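Farnesyl diphosphate synthase (Rhodobacter capsulatus, PDB 3M0G) probably condenses isopentenyl diphosphate with an allylic prenyl diphosphate, in a magnesium-dependent reaction, to build longer isoprenoid diphosphates for carotenoid and chlorophyll synthesis. Local coordinates at residues L48-A53 with A61-A66; A189-I192 with D197-P200; T206-A211 with R282-R287; A265-Y270 with S275-C280. One frame throughout, in Å; residues are numbered along the deposited sequence.

Contact 1: L48-A53 with A61-A66; sequences LAIESA and AQAMPA. Unlike the reference sequence in segment 61-66: Ala-61 (reference Glu).
Ile-50 and Ala-63, whose CA atoms are 5.7 Å apart, are the closest backbone pair where two consecutive helices of the chain run roughly antiparallel, the axes of 48-53 and 61-66 passing 8.7 Å apart with 144° between their directions. Alanines lie where the helices approach. The methyl of Ala-63 does most of the work: its CB meets CB of Ala-53 at 3.6 Å, and it also lies 4.3 Å from CA of Ile-50, so that it rests against the backbone of the facing helix. Ile-50 itself runs alongside this methyl, with CG1 placed 4.4 Å from Ala-63 CB. Farther out, CD1 of Ile-50 reaches the terminal methyl of the selenomethionine Met-64, at 4.3 Å from CE. Although CB of Met-64 points away from 48-53, the chain folds back: chi2 and chi3 are both 66°, and this double bend returns CE toward Ile-50. The contact is wholly apolar and of modest size, 198 Å² in all. Helix 3-23 packs against the pair, with Val-10 on Ile-50 and Ala-13 on Met-64. Ile-58, from the short connection between the two helices, adds to the cover of Ala-53. Elsewhere in this mainly helical prenyl synthase fold, Leu-48 packs on Tyr-204 and Leu-208 of helix 199-219 and on Leu-277 of helix 275-285, and Ser-52 OG is hydrogen-bonded to Gly-190 N of helix 168-194.

Contact 2: A189-I192 with D197-P200; sequences AGAI and DRGP. Unlike the reference sequence in segment 197-200: Gly-199 (reference Ala), Pro-200 (reference Leu).
Ala-191 and Ile-192 pack against the start of the next helix at a short interhelical connection with an N-terminal capping bond, where the chain of this polyprenyl synthase fold leaves helix 168-194 and re-enters as helix 199-219. Asp-197 comes first, and its carbonyl O lies 3.5 Å from CB of Ala-191. CB of Asp-197 points away from the earlier helix, and OD1 accepts from the backbone of its own segment, capping the turn into the new helix. Arg-198 follows and supplies most of this segment's share of the contact. Its CG sits 4.0 Å from Ala-191 CB, after which bends at chi2 and chi3 carry the chain across Ile-192. There CD of Arg-198 is 3.7 Å from Ile-192 CG1, and the isoleucine covers one face of the guanidinium, its CD1 lying 3.9 Å from the plane and nearer the margin of the group than its centre. Gln-188, just before the segment, accepts a hydrogen bond from Arg-198 NH1, fixing the far end of the group, while Ala-139 of helix 130-144 touches both Ile-192 and Arg-198. Gly-199 N then gives its hydrogen to Asp-197 OD1 over 3.0 Å, at an angle of 153°, approaching from above the carboxylate, 40° out of its plane.

Contact 3: T206-A211 with R282-R287; sequences TALGLA and RYVIER
Leu-208 and Val-284 make the tightest meeting between 206-211 and 282-287, their side chains crossing obliquely with one methyl pressed on another. CD1 of Leu-208 lies 3.5 Å from CG1 of Val-284, closer than usual van der Waals distance, and is also 3.9 Å from Val-284 CB. The leucine leaves its helix beside the interface rather than straight at it. With CG anti to the backbone N (chi1 177°) and chi2 at 58°, CD1 is the branch swung across to the valine. Val-284, by contrast, has its CB directed toward the partner helix, and its chi1 of 75° sets CG1 between backbone N and carbonyl carbon. The same Val-284 CG1 serves a second neighbour, Ala-211 CB at 4.2 Å, and so lies between residues that are one turn apart on helix 199-219.

Ala-211 is also where the next residue lands. Ile-285 offers its CG2 branch, which is 3.9 Å from Ala-211 CB and 3.8 Å from Ala-211 O, so that the methyl touches both the alanine side chain and the backbone. Contact is thus made by branched apolar side chains of the C-terminal helix against a leucine and a small alanine, burying 156 Å². Around it, Val-260 of helix 249-265 touches Ala-211 and Ile-285, whereas Phe-212 also touches Val-284. Three helices, 199-219, 249-265 and 275-285, therefore share one apolar seam, in which the last modelled helix of the chain is laid against the helical bundle of the isoprenoid synthase fold, as partly buried helix-helix packing.

Contact 4: A265-Y270 with S275-C280; sequences AALAPY and STLRAC. Unlike the reference sequence in segment 275-280: Ser-275 (reference Ala).
Leu-267 and Leu-277 touch where the chain turns between the last two helices of the all-alpha isoprenoid synthase fold, 249-265 and 275-285. The leucines cross at about a right angle: CD1 of Leu-267 is set 3.6 Å from CB of Leu-277 and 3.9 Å from its CD1, so a single methyl meets both the root and a tip of the other side chain. Beside them, Arg-278 reaches out to the backbone of the turn. Its chain is extended from CG to NE, which carries NH2 of Arg-278 to 3.6 Å from Ala-268 CA and brings the edge of the guanidinium near Ala-265, whose CA lies close to its plane.

The turn is held in shape by its own backbone. Ala-265 to Ala-268 form a type I beta turn, closed by Ala-268 N donating to Ala-265 O, and a short 3-10 segment follows, with Tyr-270 N bonded to Leu-267 O. Farther out, Tyr-204 and Leu-201 of helix 199-219 back the leucines, Tyr-204 packing on Leu-267 and Leu-201 on Leu-277; the tyrosine hydroxyl is also hydrogen-bonded to Leu-277 O. At the polar end of the arginine, NH2 donates a hydrogen bond to the carbonyl O of Glu-264. Arg-278 NH2 also stands 3.4 Å from Ala-268 N, two donors side by side and not a bond.

Overall arrangement
Contact 1 is the most buried of the four and is made purely of apolar groups, whereas contacts 2 and 4 lie nearer the surface, at turns between successive helices, and each adds an arginine whose polar end is tied to a residue just outside the segments. Contact 3 is apolar like contact 1 but only partly buried, and it alone joins segments far apart in sequence. Helix 199-219 serves contacts 2 and 3, and helix 275-285 serves contacts 3 and 4. Contact 1 adjoins contact 2 through a probable Ser-52 to Gly-190 hydrogen bond and contact 4 through Glu-51 and Leu-277, while Pro-200 packs contact 2 against contact 4.

Contact 1: L48-A53 with A61-A66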
loop_
_atom_site.group_PDB
_atom_site.type_symbol
_atom_site.label_atom_id
_atom_site.label_comp_id
_atom_site.label_asym_id
_atom_site.label_seq_id
_atom_site.Cartn_x
_atom_site.Cartn_y
_atom_site.Cartn_z
ATOM N N LEU B 48 -2.757 17.299 -11.874
ATOM C CA LEU B 48 -3.107 16.472 -13.034
ATOM C C LEU B 48 -4.392 15.648 -12.885
ATOM O O LEU B 48 -5.123 15.438 -13.874
ATOM C CB LEU B 48 -1.950 15.524 -13.370
ATOM C CG LEU B 48 -0.681 16.109 -14.002
ATOM C CD1 LEU B 48 0.332 14.972 -14.118
ATOM C CD2 LEU B 48 -0.967 16.665 -15.363
ATOM N N ALA B 49 -4.674 15.218 -11.663
ATOM C CA ALA B 49 -5.879 14.464 -11.362
ATOM C C ALA B 49 -7.065 15.395 -11.477
ATOM O O ALA B 49 -8.042 15.100 -12.175
ATOM C CB ALA B 49 -5.806 13.880 -9.945
ATOM N N ILE B 50 -6.965 16.533 -10.797
ATOM C CA ILE B 50 -8.056 17.521 -10.794
ATOM C C ILE B 50 -8.310 18.127 -12.173
ATOM O O ILE B 50 -9.469 18.469 -12.535
ATOM C CB ILE B 50 -7.777 18.645 -9.759
ATOM C CG1 ILE B 50 -7.930 18.087 -8.334
ATOM C CG2 ILE B 50 -8.734 19.838 -9.975
ATOM C CD1 ILE B 50 -7.245 18.906 -7.218
ATOM N N GLU B 51 -7.221 18.323 -12.915
ATOM C CA GLU B 51 -7.307 18.950 -14.209
ATOM C C GLU B 51 -7.870 17.995 -15.244
ATOM O O GLU B 51 -8.626 18.391 -16.114
ATOM C CB GLU B 51 -5.952 19.497 -14.637
ATOM C CG GLU B 51 -5.428 20.626 -13.747
ATOM C CD GLU B 51 -6.441 21.720 -13.481
ATOM O OE1 GLU B 51 -6.766 22.498 -14.416
ATOM O OE2 GLU B 51 -6.911 21.815 -12.323
ATOM N N SER B 52 -7.517 16.723 -15.124
ATOM C CA SER B 52 -8.004 15.723 -16.058
ATOM C C SER B 52 -9.450 15.367 -15.750
ATOM O O SER B 52 -10.182 14.961 -16.648
ATOM C CB SER B 52 -7.110 14.478 -16.041
ATOM O OG SER B 52 -7.118 13.847 -14.773
ATOM N N ALA B 53 -9.863 15.534 -14.490
ATOM C CA ALA B 53 -11.269 15.364 -14.118
ATOM C C ALA B 53 -12.088 16.498 -14.711
ATOM O O ALA B 53 -13.145 16.264 -15.311
ATOM C CB ALA B 53 -11.440 15.319 -12.599
ATOM N N ALA B 61 -14.194 19.068 -6.098
ATOM C CA ALA B 61 -14.745 18.383 -4.925
ATOM C C ALA B 61 -14.999 16.883 -5.164
ATOM O O ALA B 61 -14.653 16.038 -4.316
ATOM C CB ALA B 61 -16.015 19.081 -4.449
ATOM N N GLN B 62 -15.574 16.542 -6.316
ATOM C CA GLN B 62 -15.713 15.127 -6.683
ATOM C C GLN B 62 -14.352 14.464 -6.953
ATOM O O GLN B 62 -14.159 13.289 -6.633
ATOM C CB GLN B 62 -16.654 14.946 -7.873
ATOM C CG GLN B 62 -16.841 13.492 -8.302
ATOM C CD GLN B 62 -17.812 13.324 -9.449
ATOM O OE1 GLN B 62 -18.666 14.182 -9.703
ATOM N NE2 GLN B 62 -17.690 12.213 -10.152
ATOM N N ALA B 63 -13.417 15.215 -7.533
ATOM C CA ALA B 63 -12.068 14.673 -7.861
ATOM C C ALA B 63 -11.087 14.624 -6.693
ATOM O O ALA B 63 -10.064 13.927 -6.764
ATOM C CB ALA B 63 -11.442 15.475 -9.002
HETATM N N MSE B 64 -11.382 15.361 -5.624
HETATM C CA MSE B 64 -10.400 15.576 -4.546
HETATM C C MSE B 64 -9.817 14.302 -3.890
HETATM O O MSE B 64 -8.584 14.220 -3.689
HETATM C CB MSE B 64 -10.945 16.523 -3.481
HETATM C CG MSE B 64 -9.973 16.768 -2.345
HETATM SE SE MSE B 64 -8.402 17.724 -2.982
HETATM C CE MSE B 64 -9.275 19.372 -3.441
ATOM N N PRO B 65 -10.681 13.314 -3.544
ATOM C CA PRO B 65 -10.113 12.100 -2.950
ATOM C C PRO B 65 -9.074 11.425 -3.851
ATOM O O PRO B 65 -8.144 10.822 -3.342
ATOM C CB PRO B 65 -11.329 11.189 -2.755
ATOM C CG PRO B 65 -12.495 12.146 -2.690
ATOM C CD PRO B 65 -12.152 13.238 -3.635
ATOM N N ALA B 66 -9.233 11.535 -5.167
ATOM C CA ALA B 66 -8.250 10.976 -6.093
ATOM C C ALA B 66 -6.944 11.774 -6.064
ATOM O O ALA B 66 -5.851 11.195 -6.097
ATOM C CB ALA B 66 -8.812 10.895 -7.504
#

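Contact 2: A189-I192 with D197-P200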
loop_
_atom_site.group_PDB
_atom_site.type_symbol
_atom_site.label_atom_id
_atom_site.label_comp_id
_atom_site.label_asym_id
_atom_site.label_seq_id
_atom_site.Cartn_x
_atom_site.Cartn_y
_atom_site.Cartn_z
ATOM N N ALA B 189 -6.702 9.741 -14.080
ATOM C CA ALA B 189 -7.687 9.714 -12.998
ATOM C C ALA B 189 -8.992 10.411 -13.387
ATOM O O ALA B 189 -10.072 9.954 -13.024
ATOM C CB ALA B 189 -7.089 10.335 -11.716
ATOM N N GLY B 190 -8.894 11.501 -14.141
ATOM C CA GLY B 190 -10.102 12.208 -14.629
ATOM C C GLY B 190 -10.913 11.364 -15.610
ATOM O O GLY B 190 -12.147 11.344 -15.551
ATOM N N ALA B 191 -10.222 10.654 -16.499
ATOM C CA ALA B 191 -10.889 9.737 -17.427
ATOM C C ALA B 191 -11.514 8.525 -16.701
ATOM O O ALA B 191 -12.627 8.124 -17.039
ATOM C CB ALA B 191 -9.947 9.303 -18.525
ATOM N N ILE B 192 -10.808 7.957 -15.712
ATOM C CA ILE B 192 -11.356 6.857 -14.879
ATOM C C ILE B 192 -12.670 7.249 -14.209
ATOM O O ILE B 192 -13.652 6.501 -14.289
ATOM C CB ILE B 192 -10.330 6.332 -13.822
ATOM C CG1 ILE B 192 -9.125 5.728 -14.543
ATOM C CG2 ILE B 192 -10.977 5.292 -12.849
ATOM C CD1 ILE B 192 -7.853 5.567 -13.694
ATOM N N ASP B 197 -12.619 7.279 -22.396
ATOM C CA ASP B 197 -11.364 6.894 -23.043
ATOM C C ASP B 197 -10.172 7.397 -22.231
ATOM O O ASP B 197 -10.078 8.589 -21.944
ATOM C CB ASP B 197 -11.308 7.491 -24.458
ATOM C CG ASP B 197 -10.378 6.727 -25.400
ATOM O OD1 ASP B 197 -9.459 6.025 -24.938
ATOM O OD2 ASP B 197 -10.570 6.842 -26.630
ATOM N N ARG B 198 -9.286 6.470 -21.876
ATOM C CA ARG B 198 -8.080 6.732 -21.096
ATOM C C ARG B 198 -6.872 6.958 -21.991
ATOM O O ARG B 198 -5.841 7.430 -21.524
ATOM C CB ARG B 198 -7.780 5.552 -20.163
ATOM C CG ARG B 198 -8.433 5.635 -18.785
ATOM C CD ARG B 198 -7.538 4.952 -17.744
ATOM N NE ARG B 198 -8.126 3.715 -17.270
ATOM C CZ ARG B 198 -7.471 2.720 -16.686
ATOM N NH1 ARG B 198 -6.153 2.766 -16.487
ATOM N NH2 ARG B 198 -8.153 1.653 -16.316
ATOM N N GLY B 199 -7.034 6.630 -23.276
ATOM C CA GLY B 199 -5.992 6.717 -24.310
ATOM C C GLY B 199 -5.180 7.994 -24.448
ATOM O O GLY B 199 -3.958 7.951 -24.311
ATOM N N PRO B 200 -5.847 9.130 -24.759
ATOM C CA PRO B 200 -5.188 10.426 -24.881
ATOM C C PRO B 200 -4.457 10.897 -23.633
ATOM O O PRO B 200 -3.386 11.449 -23.740
ATOM C CB PRO B 200 -6.340 11.393 -25.191
ATOM C CG PRO B 200 -7.379 10.561 -25.835
ATOM C CD PRO B 200 -7.240 9.168 -25.260
#

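Contact 3: T206-A211 with R282-R287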
loop_
_atom_site.group_PDB
_atom_site.type_symbol
_atom_site.label_atom_id
_atom_site.label_comp_id
_atom_site.label_asym_id
_atom_site.label_seq_id
_atom_site.Cartn_x
_atom_site.Cartn_y
_atom_site.Cartn_z
ATOM N N THR B 206 2.760 9.666 -20.768
ATOM C CA THR B 206 3.968 8.970 -21.207
ATOM C C THR B 206 5.006 10.001 -21.689
ATOM O O THR B 206 6.181 9.935 -21.307
ATOM C CB THR B 206 3.649 7.958 -22.359
ATOM O OG1 THR B 206 2.633 7.038 -21.938
ATOM C CG2 THR B 206 4.886 7.180 -22.773
ATOM N N ALA B 207 4.563 10.970 -22.498
ATOM C CA ALA B 207 5.455 12.033 -22.986
ATOM C C ALA B 207 5.840 13.027 -21.889
ATOM O O ALA B 207 7.027 13.347 -21.738
ATOM C CB ALA B 207 4.875 12.744 -24.197
ATOM N N LEU B 208 4.844 13.501 -21.134
ATOM C CA LEU B 208 5.063 14.377 -19.977
ATOM C C LEU B 208 6.019 13.800 -18.915
ATOM O O LEU B 208 6.870 14.527 -18.376
ATOM C CB LEU B 208 3.721 14.771 -19.325
ATOM C CG LEU B 208 3.774 15.637 -18.053
ATOM C CD1 LEU B 208 4.517 16.947 -18.298
ATOM C CD2 LEU B 208 2.377 15.925 -17.477
ATOM N N GLY B 209 5.871 12.512 -18.617
ATOM C CA GLY B 209 6.671 11.855 -17.605
ATOM C C GLY B 209 8.145 11.833 -17.956
ATOM O O GLY B 209 9.007 12.093 -17.109
ATOM N N LEU B 210 8.439 11.530 -19.213
ATOM C CA LEU B 210 9.824 11.567 -19.665
ATOM C C LEU B 210 10.386 12.997 -19.770
ATOM O O LEU B 210 11.522 13.238 -19.369
ATOM C CB LEU B 210 9.995 10.777 -20.962
ATOM C CG LEU B 210 11.412 10.625 -21.534
ATOM C CD1 LEU B 210 12.406 10.145 -20.500
ATOM C CD2 LEU B 210 11.360 9.698 -22.742
ATOM N N ALA B 211 9.597 13.950 -20.279
ATOM C CA ALA B 211 9.996 15.368 -20.217
ATOM C C ALA B 211 10.296 15.812 -18.782
ATOM O O ALA B 211 11.194 16.605 -18.549
ATOM C CB ALA B 211 8.902 16.277 -20.825
ATOM N N ARG B 282 4.289 22.249 -20.660
ATOM C CA ARG B 282 5.274 23.264 -21.008
ATOM C C ARG B 282 5.965 23.779 -19.745
ATOM O O ARG B 282 7.178 23.986 -19.731
ATOM C CB ARG B 282 4.590 24.425 -21.748
ATOM C CG ARG B 282 4.076 24.053 -23.111
ATOM C CD ARG B 282 3.875 25.267 -23.975
ATOM N NE ARG B 282 2.827 26.149 -23.475
ATOM C CZ ARG B 282 1.522 25.974 -23.666
ATOM N NH1 ARG B 282 1.077 24.910 -24.333
ATOM N NH2 ARG B 282 0.656 26.867 -23.180
ATOM N N TYR B 283 5.180 23.974 -18.689
ATOM C CA TYR B 283 5.700 24.365 -17.378
ATOM C C TYR B 283 6.723 23.354 -16.831
ATOM O O TYR B 283 7.735 23.756 -16.251
ATOM C CB TYR B 283 4.533 24.578 -16.409
ATOM C CG TYR B 283 4.812 24.376 -14.928
ATOM C CD1 TYR B 283 4.422 23.202 -14.283
ATOM C CD2 TYR B 283 5.419 25.372 -14.166
ATOM C CE1 TYR B 283 4.653 23.013 -12.922
ATOM C CE2 TYR B 283 5.658 25.198 -12.802
ATOM C CZ TYR B 283 5.271 24.017 -12.187
ATOM O OH TYR B 283 5.501 23.831 -10.834
ATOM N N VAL B 284 6.472 22.056 -17.026
ATOM C CA VAL B 284 7.399 21.034 -16.514
ATOM C C VAL B 284 8.836 21.283 -16.989
ATOM O O VAL B 284 9.780 21.031 -16.245
ATOM C CB VAL B 284 6.955 19.563 -16.817
ATOM C CG1 VAL B 284 7.190 19.188 -18.275
ATOM C CG2 VAL B 284 7.711 18.601 -15.934
ATOM N N ILE B 285 8.975 21.800 -18.210
ATOM C CA ILE B 285 10.283 22.036 -18.822
ATOM C C ILE B 285 10.710 23.511 -18.895
ATOM O O ILE B 285 11.816 23.806 -19.352
ATOM C CB ILE B 285 10.392 21.391 -20.248
ATOM C CG1 ILE B 285 9.457 22.089 -21.245
ATOM C CG2 ILE B 285 10.157 19.879 -20.187
ATOM C CD1 ILE B 285 9.796 21.817 -22.698
ATOM N N GLU B 286 9.838 24.426 -18.463
ATOM C CA GLU B 286 10.128 25.865 -18.503
ATOM C C GLU B 286 10.757 26.390 -17.218
ATOM O O GLU B 286 10.290 27.381 -16.644
ATOM C CB GLU B 286 8.859 26.668 -18.802
ATOM C CG GLU B 286 8.574 26.904 -20.275
ATOM C CD GLU B 286 7.083 26.980 -20.567
ATOM O OE1 GLU B 286 6.645 26.312 -21.527
ATOM O OE2 GLU B 286 6.347 27.674 -19.830
ATOM N N ARG B 287 11.821 25.733 -16.775
ATOM C CA ARG B 287 12.536 26.141 -15.576
ATOM C C ARG B 287 14.036 26.128 -15.835
ATOM O O ARG B 287 14.534 26.905 -16.649
ATOM C CB ARG B 287 12.165 25.249 -14.382
ATOM C CG ARG B 287 10.721 25.438 -13.893
ATOM C CD ARG B 287 10.503 24.930 -12.470
ATOM N NE ARG B 287 9.246 25.423 -11.896
ATOM C CZ ARG B 287 8.840 25.208 -10.645
ATOM N NH1 ARG B 287 9.583 24.501 -9.801
ATOM N NH2 ARG B 287 7.682 25.708 -10.229
#

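Contact 4: A265-Y270 with S275-C280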
loop_
_atom_site.group_PDB
_atom_site.type_symbol
_atom_site.label_atom_id
_atom_site.label_comp_id
_atom_site.label_asym_id
_atom_site.label_seq_id
_atom_site.Cartn_x
_atom_site.Cartn_y
_atom_site.Cartn_z
ATOM N N ALA B 265 0.093 17.150 -28.361
ATOM C CA ALA B 265 -0.586 16.568 -29.527
ATOM C C ALA B 265 -1.512 15.427 -29.091
ATOM O O ALA B 265 -2.583 15.237 -29.664
ATOM C CB ALA B 265 0.444 16.076 -30.562
ATOM N N ALA B 266 -1.099 14.677 -28.068
ATOM C CA ALA B 266 -1.943 13.606 -27.511
ATOM C C ALA B 266 -3.333 14.084 -27.068
ATOM O O ALA B 266 -4.279 13.284 -26.997
ATOM C CB ALA B 266 -1.231 12.897 -26.372
ATOM N N LEU B 267 -3.467 15.385 -26.802
ATOM C CA LEU B 267 -4.710 15.936 -26.248
ATOM C C LEU B 267 -5.597 16.650 -27.280
ATOM O O LEU B 267 -6.659 17.201 -26.943
ATOM C CB LEU B 267 -4.412 16.832 -25.041
ATOM C CG LEU B 267 -3.741 16.177 -23.819
ATOM C CD1 LEU B 267 -3.560 17.237 -22.742
ATOM C CD2 LEU B 267 -4.520 15.009 -23.256
ATOM N N ALA B 268 -5.183 16.587 -28.541
ATOM C CA ALA B 268 -5.987 17.077 -29.667
ATOM C C ALA B 268 -7.473 16.674 -29.643
ATOM O O ALA B 268 -8.314 17.502 -29.983
ATOM C CB ALA B 268 -5.327 16.708 -31.017
ATOM N N PRO B 269 -7.811 15.428 -29.219
ATOM C CA PRO B 269 -9.239 15.067 -29.109
ATOM C C PRO B 269 -10.081 16.072 -28.305
ATOM O O PRO B 269 -11.205 16.390 -28.703
ATOM C CB PRO B 269 -9.208 13.718 -28.380
ATOM C CG PRO B 269 -7.907 13.129 -28.737
ATOM C CD PRO B 269 -6.939 14.264 -28.948
ATOM N N TYR B 270 -9.518 16.576 -27.205
ATOM C CA TYR B 270 -10.213 17.472 -26.282
ATOM C C TYR B 270 -10.348 18.932 -26.749
ATOM O O TYR B 270 -11.004 19.735 -26.083
ATOM C CB TYR B 270 -9.552 17.434 -24.901
ATOM C CG TYR B 270 -9.452 16.057 -24.270
ATOM C CD1 TYR B 270 -10.592 15.393 -23.805
ATOM C CD2 TYR B 270 -8.221 15.430 -24.126
ATOM C CE1 TYR B 270 -10.496 14.136 -23.214
ATOM C CE2 TYR B 270 -8.112 14.169 -23.539
ATOM C CZ TYR B 270 -9.259 13.531 -23.089
ATOM O OH TYR B 270 -9.159 12.292 -22.499
ATOM N N SER B 275 -6.115 23.048 -23.000
ATOM C CA SER B 275 -5.125 24.138 -22.901
ATOM C C SER B 275 -4.443 24.249 -21.534
ATOM O O SER B 275 -3.253 24.523 -21.459
ATOM C CB SER B 275 -5.768 25.474 -23.310
ATOM O OG SER B 275 -6.869 25.767 -22.478
ATOM N N THR B 276 -5.170 23.995 -20.450
ATOM C CA THR B 276 -4.553 24.015 -19.126
ATOM C C THR B 276 -3.552 22.846 -18.968
ATOM O O THR B 276 -2.462 23.039 -18.450
ATOM C CB THR B 276 -5.608 24.039 -18.000
ATOM O OG1 THR B 276 -6.426 25.193 -18.166
ATOM C CG2 THR B 276 -4.948 24.103 -16.627
ATOM N N LEU B 277 -3.903 21.657 -19.457
ATOM C CA LEU B 277 -2.942 20.539 -19.465
ATOM C C LEU B 277 -1.759 20.724 -20.420
ATOM O O LEU B 277 -0.653 20.256 -20.131
ATOM C CB LEU B 277 -3.635 19.207 -19.748
ATOM C CG LEU B 277 -4.505 18.586 -18.652
ATOM C CD1 LEU B 277 -4.997 17.217 -19.064
ATOM C CD2 LEU B 277 -3.747 18.492 -17.361
ATOM N N ARG B 278 -1.996 21.350 -21.569
ATOM C CA ARG B 278 -0.915 21.705 -22.487
ATOM C C ARG B 278 0.062 22.679 -21.817
ATOM O O ARG B 278 1.263 22.515 -21.934
ATOM C CB ARG B 278 -1.461 22.257 -23.819
ATOM C CG ARG B 278 -2.122 21.171 -24.687
ATOM C CD ARG B 278 -2.772 21.706 -25.974
ATOM N NE ARG B 278 -2.828 20.644 -26.983
ATOM C CZ ARG B 278 -3.628 20.628 -28.045
ATOM N NH1 ARG B 278 -4.479 21.622 -28.269
ATOM N NH2 ARG B 278 -3.580 19.599 -28.884
ATOM N N ALA B 279 -0.458 23.653 -21.079
ATOM C CA ALA B 279 0.396 24.620 -20.362
ATOM C C ALA B 279 1.216 23.951 -19.251
ATOM O O ALA B 279 2.393 24.283 -19.047
ATOM C CB ALA B 279 -0.443 25.796 -19.821
ATOM N N CYS B 280 0.609 22.978 -18.568
ATOM C CA CYS B 280 1.308 22.249 -17.522
ATOM C C CYS B 280 2.519 21.492 -18.075
ATOM O O CYS B 280 3.573 21.471 -17.443
ATOM C CB CYS B 280 0.372 21.280 -16.804
ATOM S SG CYS B 280 1.175 20.397 -15.451
#